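Local atomic coordinates of nicotinate-nucleotide--dimethylbenzimidazole phosphoribosyltransferase (Thermus thermophilus HB8, PDB entry 1WX1), a protein that probably transfers the phosphoribosyl group of nicotinate mononucleotide to 5,6-dimethylbenzimidazole, forming alpha-ribazole 5'-phosphate for cobalamin biosynthesis. Residues A[4-9]-A[29-34]; A[10-15]-A[320-325]; A[138-143]-A[229-234]; A[158-163]-A[235-240]. All blocks are in the same frame, centred on the assembly; numbering follows the deposited sequence.

Interaction 1 of 4, residues A[4-9]-A[29-34]; sequences EVFAQA and VALRLA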
loop_
_atom_site.group_PDB
_atom_site.type_symbol
_atom_site.label_atom_id
_atom_site.label_comp_id
_atom_site.label_asym_id
_atom_site.label_seq_id
_atom_site.Cartn_x
_atom_site.Cartn_y
_atom_site.Cartn_z
ATOM N N GLU A 4 9.859 -1.012 27.091
ATOM C CA GLU A 4 8.740 -1.367 27.953
ATOM C C GLU A 4 7.429 -1.264 27.176
ATOM O O GLU A 4 6.578 -2.148 27.258
ATOM C CB GLU A 4 8.703 -0.445 29.174
ATOM C CG GLU A 4 7.700 -0.864 30.236
ATOM C CD GLU A 4 7.768 0.001 31.482
ATOM O OE1 GLU A 4 7.049 -0.305 32.457
ATOM O OE2 GLU A 4 8.538 0.988 31.487
ATOM N N VAL A 5 7.275 -0.180 26.420
ATOM C CA VAL A 5 6.076 0.030 25.619
ATOM C C VAL A 5 6.011 -1.005 24.501
ATOM O O VAL A 5 4.949 -1.555 24.211
ATOM C CB VAL A 5 6.060 1.447 25.003
ATOM C CG1 VAL A 5 4.904 1.582 24.022
ATOM C CG2 VAL A 5 5.928 2.484 26.109
ATOM N N PHE A 6 7.153 -1.278 23.878
ATOM C CA PHE A 6 7.207 -2.260 22.802
ATOM C C PHE A 6 6.677 -3.595 23.328
ATOM O O PHE A 6 5.912 -4.284 22.651
ATOM C CB PHE A 6 8.650 -2.412 22.305
ATOM C CG PHE A 6 8.764 -2.924 20.891
ATOM C CD1 PHE A 6 9.704 -2.380 20.021
ATOM C CD2 PHE A 6 7.942 -3.945 20.429
ATOM C CE1 PHE A 6 9.826 -2.849 18.709
ATOM C CE2 PHE A 6 8.055 -4.422 19.119
ATOM C CZ PHE A 6 8.999 -3.869 18.258
ATOM N N ALA A 7 7.078 -3.950 24.545
ATOM C CA ALA A 7 6.641 -5.199 25.162
ATOM C C ALA A 7 5.142 -5.179 25.468
ATOM O O ALA A 7 4.430 -6.147 25.201
ATOM C CB ALA A 7 7.427 -5.447 26.443
ATOM N N GLN A 8 4.673 -4.071 26.033
ATOM C CA GLN A 8 3.265 -3.915 26.381
ATOM C C GLN A 8 2.390 -3.931 25.136
ATOM O O GLN A 8 1.297 -4.495 25.142
ATOM C CB GLN A 8 3.055 -2.604 27.138
ATOM C CG GLN A 8 3.794 -2.528 28.466
ATOM N N ALA A 9 2.870 -3.297 24.072
ATOM C CA ALA A 9 2.132 -3.245 22.815
ATOM C C ALA A 9 2.057 -4.644 22.220
ATOM O O ALA A 9 1.037 -5.039 21.655
ATOM C CB ALA A 9 2.824 -2.291 21.841
ATOM N N VAL A 29 4.835 -3.240 12.287
ATOM C CA VAL A 29 4.886 -1.801 12.073
ATOM C C VAL A 29 4.224 -1.090 13.254
ATOM O O VAL A 29 4.775 -0.143 13.814
ATOM C CB VAL A 29 4.150 -1.412 10.765
ATOM C CG1 VAL A 29 4.113 0.106 10.618
ATOM C CG2 VAL A 29 4.857 -2.042 9.560
ATOM N N ALA A 30 3.038 -1.560 13.631
ATOM C CA ALA A 30 2.299 -0.975 14.750
ATOM C C ALA A 30 3.131 -0.992 16.030
ATOM O O ALA A 30 3.200 0.000 16.761
ATOM C CB ALA A 30 0.988 -1.742 14.971
ATOM N N LEU A 31 3.761 -2.129 16.308
ATOM C CA LEU A 31 4.576 -2.261 17.512
ATOM C C LEU A 31 5.745 -1.288 17.511
ATOM O O LEU A 31 6.083 -0.707 18.541
ATOM C CB LEU A 31 5.099 -3.688 17.640
ATOM C CG LEU A 31 4.030 -4.779 17.719
ATOM C CD1 LEU A 31 4.705 -6.149 17.781
ATOM C CD2 LEU A 31 3.156 -4.552 18.947
ATOM N N ARG A 32 6.374 -1.112 16.356
ATOM C CA ARG A 32 7.500 -0.193 16.272
ATOM C C ARG A 32 7.020 1.236 16.501
ATOM O O ARG A 32 7.660 2.006 17.214
ATOM C CB ARG A 32 8.192 -0.316 14.911
ATOM C CG ARG A 32 8.850 -1.668 14.670
ATOM C CD ARG A 32 9.632 -1.673 13.355
ATOM N NE ARG A 32 10.682 -0.661 13.368
ATOM C CZ ARG A 32 11.198 -0.100 12.278
ATOM N NH1 ARG A 32 10.762 -0.451 11.071
ATOM N NH2 ARG A 32 12.145 0.823 12.397
ATOM N N LEU A 33 5.885 1.585 15.903
ATOM C CA LEU A 33 5.325 2.922 16.068
ATOM C C LEU A 33 5.017 3.192 17.540
ATOM O O LEU A 33 5.306 4.275 18.059
ATOM C CB LEU A 33 4.056 3.067 15.223
ATOM C CG LEU A 33 4.316 3.053 13.711
ATOM C CD1 LEU A 33 2.998 3.035 12.945
ATOM C CD2 LEU A 33 5.151 4.288 13.338
ATOM N N ALA A 34 4.429 2.208 18.214
ATOM C CA ALA A 34 4.105 2.359 19.629
ATOM C C ALA A 34 5.368 2.613 20.442
ATOM O O ALA A 34 5.398 3.500 21.294
ATOM C CB ALA A 34 3.395 1.104 20.145
#

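Interaction 2 of 4, residues A[10-15]-A[320-325]; sequences RLRMDQ and RILHMA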
loop_
_atom_site.group_PDB
_atom_site.type_symbol
_atom_site.label_atom_id
_atom_site.label_comp_id
_atom_site.label_asym_id
_atom_site.label_seq_id
_atom_site.Cartn_x
_atom_site.Cartn_y
_atom_site.Cartn_z
ATOM N N ARG A 10 3.143 -5.397 22.356
ATOM C CA ARG A 10 3.193 -6.752 21.829
ATOM C C ARG A 10 2.134 -7.608 22.523
ATOM O O ARG A 10 1.516 -8.471 21.901
ATOM C CB ARG A 10 4.592 -7.334 22.046
ATOM C CG ARG A 10 4.902 -8.557 21.213
ATOM C CD ARG A 10 6.295 -9.076 21.534
ATOM N NE ARG A 10 7.338 -8.113 21.201
ATOM C CZ ARG A 10 8.388 -7.853 21.975
ATOM N NH1 ARG A 10 8.535 -8.485 23.133
ATOM N NH2 ARG A 10 9.292 -6.960 21.593
ATOM N N LEU A 11 1.915 -7.355 23.811
ATOM C CA LEU A 11 0.909 -8.095 24.574
ATOM C C LEU A 11 -0.506 -7.731 24.129
ATOM O O LEU A 11 -1.353 -8.607 23.940
ATOM C CB LEU A 11 1.030 -7.797 26.067
ATOM C CG LEU A 11 2.266 -8.238 26.844
ATOM C CD1 LEU A 11 2.037 -7.958 28.327
ATOM C CD2 LEU A 11 2.520 -9.720 26.622
ATOM N N ARG A 12 -0.769 -6.435 23.978
ATOM C CA ARG A 12 -2.097 -5.996 23.560
ATOM C C ARG A 12 -2.436 -6.551 22.179
ATOM O O ARG A 12 -3.560 -6.995 21.937
ATOM C CB ARG A 12 -2.186 -4.463 23.539
ATOM C CG ARG A 12 -3.576 -3.968 23.167
ATOM C CD ARG A 12 -3.709 -2.445 23.158
ATOM N NE ARG A 12 -5.066 -2.058 22.770
ATOM C CZ ARG A 12 -6.135 -2.184 23.552
ATOM N NH1 ARG A 12 -6.009 -2.675 24.780
ATOM N NH2 ARG A 12 -7.338 -1.847 23.101
ATOM N N MET A 13 -1.455 -6.524 21.282
ATOM C CA MET A 13 -1.617 -7.020 19.918
ATOM C C MET A 13 -2.124 -8.460 19.940
ATOM O O MET A 13 -3.070 -8.818 19.231
ATOM C CB MET A 13 -0.273 -6.959 19.183
ATOM C CG MET A 13 -0.308 -7.417 17.734
ATOM S SD MET A 13 -1.297 -6.339 16.668
ATOM C CE MET A 13 -0.208 -4.885 16.573
ATOM N N ASP A 14 -1.486 -9.280 20.767
ATOM C CA ASP A 14 -1.855 -10.684 20.892
ATOM C C ASP A 14 -3.272 -10.875 21.432
ATOM O O ASP A 14 -3.858 -11.946 21.273
ATOM C CB ASP A 14 -0.857 -11.412 21.801
ATOM C CG ASP A 14 -1.165 -12.892 21.933
ATOM O OD1 ASP A 14 -1.456 -13.344 23.062
ATOM O OD2 ASP A 14 -1.124 -13.602 20.905
ATOM N N GLN A 15 -3.825 -9.841 22.061
ATOM C CA GLN A 15 -5.172 -9.931 22.617
ATOM C C GLN A 15 -6.251 -9.170 21.844
ATOM O O GLN A 15 -7.401 -9.112 22.278
ATOM C CB GLN A 15 -5.168 -9.472 24.079
ATOM C CG GLN A 15 -4.464 -10.449 25.018
ATOM C CD GLN A 15 -5.098 -11.837 24.998
ATOM O OE1 GLN A 15 -6.251 -12.011 25.396
ATOM N NE2 GLN A 15 -4.344 -12.832 24.530
ATOM N N ARG A 320 -3.422 2.428 14.022
ATOM C CA ARG A 320 -4.795 2.214 14.478
ATOM C C ARG A 320 -5.089 0.779 14.925
ATOM O O ARG A 320 -6.060 0.539 15.643
ATOM C CB ARG A 320 -5.787 2.603 13.377
ATOM C CG ARG A 320 -5.739 4.072 12.969
ATOM C CD ARG A 320 -5.971 4.995 14.158
ATOM N NE ARG A 320 -7.213 4.691 14.870
ATOM C CZ ARG A 320 -7.682 5.409 15.888
ATOM N NH1 ARG A 320 -7.014 6.477 16.310
ATOM N NH2 ARG A 320 -8.815 5.060 16.488
ATOM N N ILE A 321 -4.269 -0.176 14.502
ATOM C CA ILE A 321 -4.494 -1.566 14.895
ATOM C C ILE A 321 -4.583 -1.690 16.410
ATOM O O ILE A 321 -5.455 -2.383 16.935
ATOM C CB ILE A 321 -3.362 -2.501 14.396
ATOM C CG1 ILE A 321 -3.399 -2.600 12.871
ATOM C CG2 ILE A 321 -3.525 -3.890 15.008
ATOM C CD1 ILE A 321 -2.237 -3.377 12.274
ATOM N N LEU A 322 -3.682 -1.007 17.107
ATOM C CA LEU A 322 -3.642 -1.057 18.563
ATOM C C LEU A 322 -4.829 -0.356 19.221
ATOM O O LEU A 322 -5.005 -0.425 20.436
ATOM C CB LEU A 322 -2.312 -0.482 19.060
ATOM C CG LEU A 322 -1.131 -1.430 18.793
ATOM C CD1 LEU A 322 0.193 -0.684 18.848
ATOM C CD2 LEU A 322 -1.161 -2.560 19.814
ATOM N N HIS A 323 -5.648 0.306 18.411
ATOM C CA HIS A 323 -6.831 0.985 18.916
ATOM C C HIS A 323 -8.036 0.041 18.838
ATOM O O HIS A 323 -9.140 0.386 19.264
ATOM C CB HIS A 323 -7.089 2.262 18.117
ATOM C CG HIS A 323 -6.080 3.340 18.373
ATOM N ND1 HIS A 323 -6.344 4.427 19.185
ATOM C CD2 HIS A 323 -4.802 3.482 17.961
ATOM C CE1 HIS A 323 -5.269 5.189 19.255
ATOM N NE2 HIS A 323 -4.316 4.642 18.523
ATOM N N MET A 324 -7.819 -1.149 18.286
ATOM C CA MET A 324 -8.880 -2.145 18.194
ATOM C C MET A 324 -9.202 -2.587 19.615
ATOM O O MET A 324 -8.420 -2.355 20.539
ATOM C CB MET A 324 -8.420 -3.381 17.420
ATOM C CG MET A 324 -8.343 -3.230 15.916
ATOM S SD MET A 324 -7.570 -4.693 15.203
ATOM C CE MET A 324 -8.813 -5.951 15.559
ATOM N N ALA A 325 -10.349 -3.231 19.785
ATOM C CA ALA A 325 -10.740 -3.732 21.097
ATOM C C ALA A 325 -10.110 -5.108 21.279
ATOM O O ALA A 325 -9.861 -5.816 20.298
ATOM C CB ALA A 325 -12.253 -3.844 21.180
#

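Interaction 3 of 4, residues A[138-143]-A[229-234]; sequences RALLAG and ELVAIA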
loop_
_atom_site.group_PDB
_atom_site.type_symbol
_atom_site.label_atom_id
_atom_site.label_comp_id
_atom_site.label_asym_id
_atom_site.label_seq_id
_atom_site.Cartn_x
_atom_site.Cartn_y
_atom_site.Cartn_z
ATOM N N ARG A 138 27.404 22.029 4.843
ATOM C CA ARG A 138 26.335 22.993 4.608
ATOM C C ARG A 138 25.088 22.308 4.059
ATOM O O ARG A 138 23.965 22.672 4.419
ATOM C CB ARG A 138 26.801 24.103 3.660
ATOM C CG ARG A 138 27.655 25.166 4.352
ATOM C CD ARG A 138 27.927 26.346 3.428
ATOM N NE ARG A 138 29.023 26.055 2.512
ATOM C CZ ARG A 138 29.130 26.560 1.287
ATOM N NH1 ARG A 138 28.200 27.385 0.817
ATOM N NH2 ARG A 138 30.176 26.246 0.534
ATOM N N ALA A 139 25.281 21.317 3.194
ATOM C CA ALA A 139 24.146 20.586 2.625
ATOM C C ALA A 139 23.428 19.799 3.726
ATOM O O ALA A 139 22.194 19.757 3.771
ATOM C CB ALA A 139 24.624 19.633 1.525
ATOM N N LEU A 140 24.208 19.171 4.603
ATOM C CA LEU A 140 23.654 18.395 5.708
ATOM C C LEU A 140 22.792 19.284 6.601
ATOM O O LEU A 140 21.677 18.914 6.967
ATOM C CB LEU A 140 24.780 17.791 6.545
ATOM C CG LEU A 140 24.360 16.900 7.715
ATOM C CD1 LEU A 140 24.093 15.500 7.209
ATOM C CD2 LEU A 140 25.473 16.867 8.756
ATOM N N LEU A 141 23.321 20.458 6.943
ATOM C CA LEU A 141 22.618 21.414 7.792
ATOM C C LEU A 141 21.362 21.964 7.130
ATOM O O LEU A 141 20.378 22.237 7.811
ATOM C CB LEU A 141 23.546 22.576 8.171
ATOM C CG LEU A 141 24.772 22.165 8.999
ATOM C CD1 LEU A 141 25.682 23.365 9.200
ATOM C CD2 LEU A 141 24.318 21.589 10.339
ATOM N N ALA A 142 21.405 22.148 5.813
ATOM C CA ALA A 142 20.243 22.644 5.076
ATOM C C ALA A 142 19.141 21.594 5.189
ATOM O O ALA A 142 17.958 21.925 5.266
ATOM C CB ALA A 142 20.606 22.884 3.598
ATOM N N GLY A 143 19.543 20.325 5.195
ATOM C CA GLY A 143 18.585 19.238 5.330
ATOM C C GLY A 143 17.931 19.273 6.707
ATOM O O GLY A 143 16.716 19.105 6.830
ATOM N N GLU A 229 22.256 16.716 -2.538
ATOM C CA GLU A 229 20.927 16.398 -2.034
ATOM C C GLU A 229 20.953 15.095 -1.235
ATOM O O GLU A 229 20.118 14.885 -0.362
ATOM C CB GLU A 229 19.905 16.314 -3.188
ATOM C CG GLU A 229 19.869 14.995 -3.940
ATOM C CD GLU A 229 20.882 14.917 -5.061
ATOM O OE1 GLU A 229 22.006 15.434 -4.886
ATOM O OE2 GLU A 229 20.551 14.323 -6.112
ATOM N N LEU A 230 21.916 14.222 -1.522
ATOM C CA LEU A 230 22.012 12.964 -0.782
ATOM C C LEU A 230 22.469 13.267 0.647
ATOM O O LEU A 230 21.998 12.657 1.609
ATOM C CB LEU A 230 23.000 12.000 -1.465
ATOM C CG LEU A 230 22.716 11.640 -2.931
ATOM C CD1 LEU A 230 23.682 10.545 -3.385
ATOM C CD2 LEU A 230 21.276 11.160 -3.094
ATOM N N VAL A 231 23.391 14.214 0.778
ATOM C CA VAL A 231 23.893 14.618 2.084
ATOM C C VAL A 231 22.780 15.379 2.817
ATOM O O VAL A 231 22.607 15.229 4.026
ATOM C CB VAL A 231 25.135 15.517 1.939
ATOM C CG1 VAL A 231 25.588 16.022 3.305
ATOM C CG2 VAL A 231 26.252 14.733 1.262
ATOM N N ALA A 232 22.031 16.197 2.079
ATOM C CA ALA A 232 20.928 16.946 2.676
ATOM C C ALA A 232 19.883 15.958 3.191
ATOM O O ALA A 232 19.269 16.175 4.238
ATOM C CB ALA A 232 20.300 17.879 1.641
ATOM N N ILE A 233 19.689 14.869 2.453
ATOM C CA ILE A 233 18.724 13.857 2.853
ATOM C C ILE A 233 19.143 13.226 4.179
ATOM O O ILE A 233 18.301 12.936 5.029
ATOM C CB ILE A 233 18.544 12.813 1.731
ATOM C CG1 ILE A 233 17.680 13.443 0.624
ATOM C CG2 ILE A 233 17.897 11.533 2.271
ATOM C CD1 ILE A 233 17.679 12.690 -0.691
ATOM N N ALA A 234 20.444 13.038 4.368
ATOM C CA ALA A 234 20.939 12.491 5.628
ATOM C C ALA A 234 20.562 13.473 6.749
ATOM O O ALA A 234 20.188 13.065 7.851
ATOM C CB ALA A 234 22.446 12.322 5.568
#

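Interaction 4 of 4, residues A[158-163]-A[235-240]; sequences LAAGDM and GIYLEG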
loop_
_atom_site.group_PDB
_atom_site.type_symbol
_atom_site.label_atom_id
_atom_site.label_comp_id
_atom_site.label_asym_id
_atom_site.label_seq_id
_atom_site.Cartn_x
_atom_site.Cartn_y
_atom_site.Cartn_z
ATOM N N LEU A 158 7.840 11.653 8.913
ATOM C CA LEU A 158 8.670 12.357 7.950
ATOM C C LEU A 158 9.324 11.479 6.896
ATOM O O LEU A 158 9.854 10.410 7.195
ATOM C CB LEU A 158 9.750 13.115 8.724
ATOM C CG LEU A 158 10.738 13.995 7.965
ATOM C CD1 LEU A 158 9.992 15.165 7.333
ATOM C CD2 LEU A 158 11.810 14.486 8.933
ATOM N N ALA A 159 9.278 11.942 5.653
ATOM C CA ALA A 159 9.894 11.222 4.551
ATOM C C ALA A 159 10.809 12.190 3.818
ATOM O O ALA A 159 10.679 13.407 3.961
ATOM C CB ALA A 159 8.827 10.697 3.602
ATOM N N ALA A 160 11.751 11.649 3.053
ATOM C CA ALA A 160 12.645 12.486 2.273
ATOM C C ALA A 160 12.434 12.092 0.822
ATOM O O ALA A 160 12.055 10.953 0.523
ATOM C CB ALA A 160 14.105 12.257 2.679
ATOM N N GLY A 161 12.648 13.051 -0.070
ATOM C CA GLY A 161 12.509 12.804 -1.492
ATOM C C GLY A 161 13.755 13.339 -2.177
ATOM O O GLY A 161 14.466 14.180 -1.613
ATOM N N ASP A 162 14.021 12.866 -3.389
ATOM C CA ASP A 162 15.195 13.302 -4.135
ATOM C C ASP A 162 14.837 13.788 -5.534
ATOM O O ASP A 162 13.879 13.324 -6.143
ATOM C CB ASP A 162 16.157 12.135 -4.315
ATOM C CG ASP A 162 15.576 11.059 -5.218
ATOM O OD1 ASP A 162 14.541 10.460 -4.841
ATOM O OD2 ASP A 162 16.136 10.824 -6.313
ATOM N N MET A 163 15.618 14.733 -6.039
ATOM C CA MET A 163 15.433 15.211 -7.400
ATOM C C MET A 163 16.803 15.671 -7.857
ATOM O O MET A 163 17.360 16.633 -7.326
ATOM C CB MET A 163 14.430 16.361 -7.480
ATOM C CG MET A 163 14.144 16.826 -8.924
ATOM S SD MET A 163 13.495 15.527 -10.044
ATOM C CE MET A 163 14.692 15.577 -11.406
ATOM N N GLY A 235 20.656 14.769 6.451
ATOM C CA GLY A 235 20.313 15.786 7.432
ATOM C C GLY A 235 18.838 15.763 7.781
ATOM O O GLY A 235 18.455 15.954 8.940
ATOM N N ILE A 236 18.002 15.532 6.775
ATOM C CA ILE A 236 16.562 15.470 6.987
ATOM C C ILE A 236 16.242 14.344 7.969
ATOM O O ILE A 236 15.481 14.541 8.921
ATOM C CB ILE A 236 15.824 15.224 5.647
ATOM C CG1 ILE A 236 15.949 16.473 4.768
ATOM C CG2 ILE A 236 14.349 14.857 5.898
ATOM C CD1 ILE A 236 15.571 16.243 3.308
ATOM N N TYR A 237 16.839 13.173 7.753
ATOM C CA TYR A 237 16.584 12.035 8.634
ATOM C C TYR A 237 17.192 12.198 10.029
ATOM O O TYR A 237 16.588 11.785 11.018
ATOM C CB TYR A 237 17.072 10.733 7.976
ATOM C CG TYR A 237 16.163 10.245 6.856
ATOM C CD1 TYR A 237 16.666 10.002 5.578
ATOM C CD2 TYR A 237 14.802 10.035 7.077
ATOM C CE1 TYR A 237 15.838 9.567 4.547
ATOM C CE2 TYR A 237 13.961 9.596 6.047
ATOM C CZ TYR A 237 14.490 9.367 4.785
ATOM O OH TYR A 237 13.667 8.970 3.757
ATOM N N LEU A 238 18.371 12.803 10.116
ATOM C CA LEU A 238 19.007 13.019 11.415
ATOM C C LEU A 238 18.131 13.919 12.283
ATOM O O LEU A 238 17.988 13.697 13.489
ATOM C CB LEU A 238 20.388 13.660 11.237
ATOM C CG LEU A 238 21.500 12.762 10.685
ATOM C CD1 LEU A 238 22.756 13.586 10.443
ATOM C CD2 LEU A 238 21.772 11.623 11.671
ATOM N N GLU A 239 17.540 14.934 11.660
ATOM C CA GLU A 239 16.678 15.876 12.367
ATOM C C GLU A 239 15.375 15.195 12.786
ATOM O O GLU A 239 14.884 15.402 13.905
ATOM C CB GLU A 239 16.370 17.080 11.469
ATOM C CG GLU A 239 15.597 18.211 12.157
ATOM C CD GLU A 239 16.410 18.922 13.231
ATOM O OE1 GLU A 239 17.656 18.900 13.156
ATOM O OE2 GLU A 239 15.802 19.523 14.144
ATOM N N GLY A 240 14.810 14.397 11.881
ATOM C CA GLY A 240 13.579 13.689 12.195
ATOM C C GLY A 240 13.835 12.690 13.313
ATOM O O GLY A 240 13.010 12.516 14.210
#

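Interaction 1 of 4, residues A[4-9]-A[29-34]
Phe6 and Leu31 meet with their side chains crossing at about a right angle, and this pair carries much of the contact. One face of the ring is turned to Leu31: its carbonyl oxygen lies over the ring centre and its CB over the rim, 3.4 Å from Phe6 CE2. CG of Phe6 is anti to the backbone N (chi1 -156°), beside the carbonyl carbon, and the far end of the ring comes nearer the second helix than its CB does. Phe6 CZ also reaches the aliphatic part of Arg32, 4.2 Å from its CG. Leu31 then divides its branches: CD1 stays by the ring, and Leu31 CD2 lies over the helix backbone at 3.5 Å from Ala9 C. Further along, two small residues let the helices close up, Ala9 CB resting 3.8 Å from Ala34 CB. Val5 CG1 completes the row against Ala34 O at 3.4 Å. An alanine in place of Phe6 would probably open a gap beside Leu31 and Arg32 CG, leaving the leucine freer to shift. In the second shell, the Arg32 guanidinium bonds Leu272 O and Asp270 O and makes a cation-pi contact with Phe273, while Met13 packs on Leu31. The segment axes pass 8.5 Å apart at 144°, and no hydrogen bond joins the two segments. This is an oblique antiparallel pairing of successive helices, 3-14 and 24-37, a helical hairpin at the N-terminal end of the chain.

Interaction 2 of 4, residues A[10-15]-A[320-325]
Met13 and Leu322 bring their CA atoms to 6.4 Å where the end of helix 3-14 faces a type I beta turn, Ile321 to Met324, at the C-terminal end of helix 306-321. Arg12 makes the polar half of the contact. Its chain is extended from CG to NE, with CG anti to the backbone N (chi1 -177°), and it carries the guanidinium across to the turn. There Arg12 NE donates to Leu322 O at 2.8 Å, with an N-H...O angle of 157° and the acceptor close to the guanidinium plane. Arg12 NH2 adds a bond to Met324 O, also 2.8 Å long but weak because it is strongly bent. One side chain thus holds two carbonyls of the same turn, and its third nitrogen, NH1, forms a salt bridge with Glu329. Met13 supplies the apolar half. Its chain is bent at chi2, which sets SD, and at chi3, which sets CE; Met13 SD lies 3.7 Å from Ile321 CG2. Its methyl, Met13 CE, lies by the same group and 4.1 Å from Leu322 CD2. Behind them, Ala30 and Ala34 of helix 24-37 cover Met13 and Leu322 respectively. The second subunit closes another side of the turn: its Phe88 packs on Ile321, its Ala84 on Met324, and its Gln87 accepts a bond from Arg320 NH2. Chemically, Glu329 probably balances the charge of Arg12, with Lys41 close by, while the two carbonyls engage its N-H groups, so that polar gripping and apolar packing together tie the first helix to the C-terminal region.

Interaction 3 of 4, residues A[138-143]-A[229-234]
Leu140 lies over Val231, its CB 3.8 Å from Val231 CG1. CG is anti to the backbone N (chi1 -178°), and chi2 of 83° sets Leu140 CD1, which lies 3.5 Å from Val231 O. The same methyl touches Ala234, nearly one turn further on, at 3.9 Å from its CB. Val231 CG1 is shared, since Ala139 CB meets it from the preceding residue. Beside these apolar contacts the backbones themselves come together. Gly143 CA makes a CA-H...O contact of 3.3 Å with Ala232 O, and Ala232 CA points a similar one at Ala139 O. The lack of a side chain at Gly143 permits this closeness; a CB there would clash with Ala232 O. The segment axes therefore approach to 6.6 Å, crossing at -48°. Ala139 and Gly143, four residues apart, form a small-xxx-small pattern that suits such tight helix packing. Around the pair, Met264 touches Leu140, Ala52 of strand 47-54 supports Ala232, and Val101 covers both Ala142 and Ala232. Helices 133-152 and 228-242 thus pack side by side on one face of the central parallel sheet, as neighbouring layer helices of a Rossmann-like alpha/beta fold.

Interaction 4 of 4, residues A[158-163]-A[235-240]
Tyr237 reaches from its helix to the strand residue Ala160. From CB the chain turns at chi1 -75°, leaving CG anti to the carbonyl carbon, and the far half of the ring then does the touching. CE1 and CZ both lie against the methyl of Ala160, with Tyr237 CZ 3.6 Å from Ala160 CB. On the other flank Tyr237 CE2 has Leu158 O near the ring plane, at its edge and 4.3 Å off. At the tip, Tyr237 OH takes a weak, bent hydrogen bond from Ala160 N at 3.4 Å, while its stronger partner is Val248 O on the adjoining strand. A phenylalanine in its place would probably leave Val248 O and Ala160 N without these bonds to the hydroxyl, and the ring less firmly fixed. Beside the tyrosine, Ile236 CG2 fits between Ala160 CB, at 4.1 Å, and Leu158. Leu158 CD2 continues over the helix to Gly240 CA, 3.8 Å away; a CB on that glycine would collide with the methyl. Val254 and Ala258 of helix 252-264 cover Tyr237 in turn. Strand and helix segments run antiparallel, at 176°, with axes 8.6 Å apart. Helix 228-242 thus lies on strand 157-163 in the alpha/beta layering of a parallel-sheet fold, and Asp162 OD1 of that strand bonds the backbone N of Glu304, the predicted proton acceptor.

How the interactions relate
The four contacts fall into two groups. Interactions 1 and 2 have centres 10 Å apart, share helix 3-14 and touch directly, Ala30 CB packing on Met13 CE; their segments alternate along the chain, joining its first two helices to the end of helix 306-321 and the turn there. Interactions 3 and 4, with centres 8 Å apart, share helix 228-242, which meets helix 133-152 in one and strand 157-163 in the other. Interaction 2 spans the chain almost end to end, with interactions 3 and 4 nested inside its loop, 38 and 30 Å away between centres. Segments near the two termini are thus joined beside the second subunit, and the alpha/beta core is built from the chain between them.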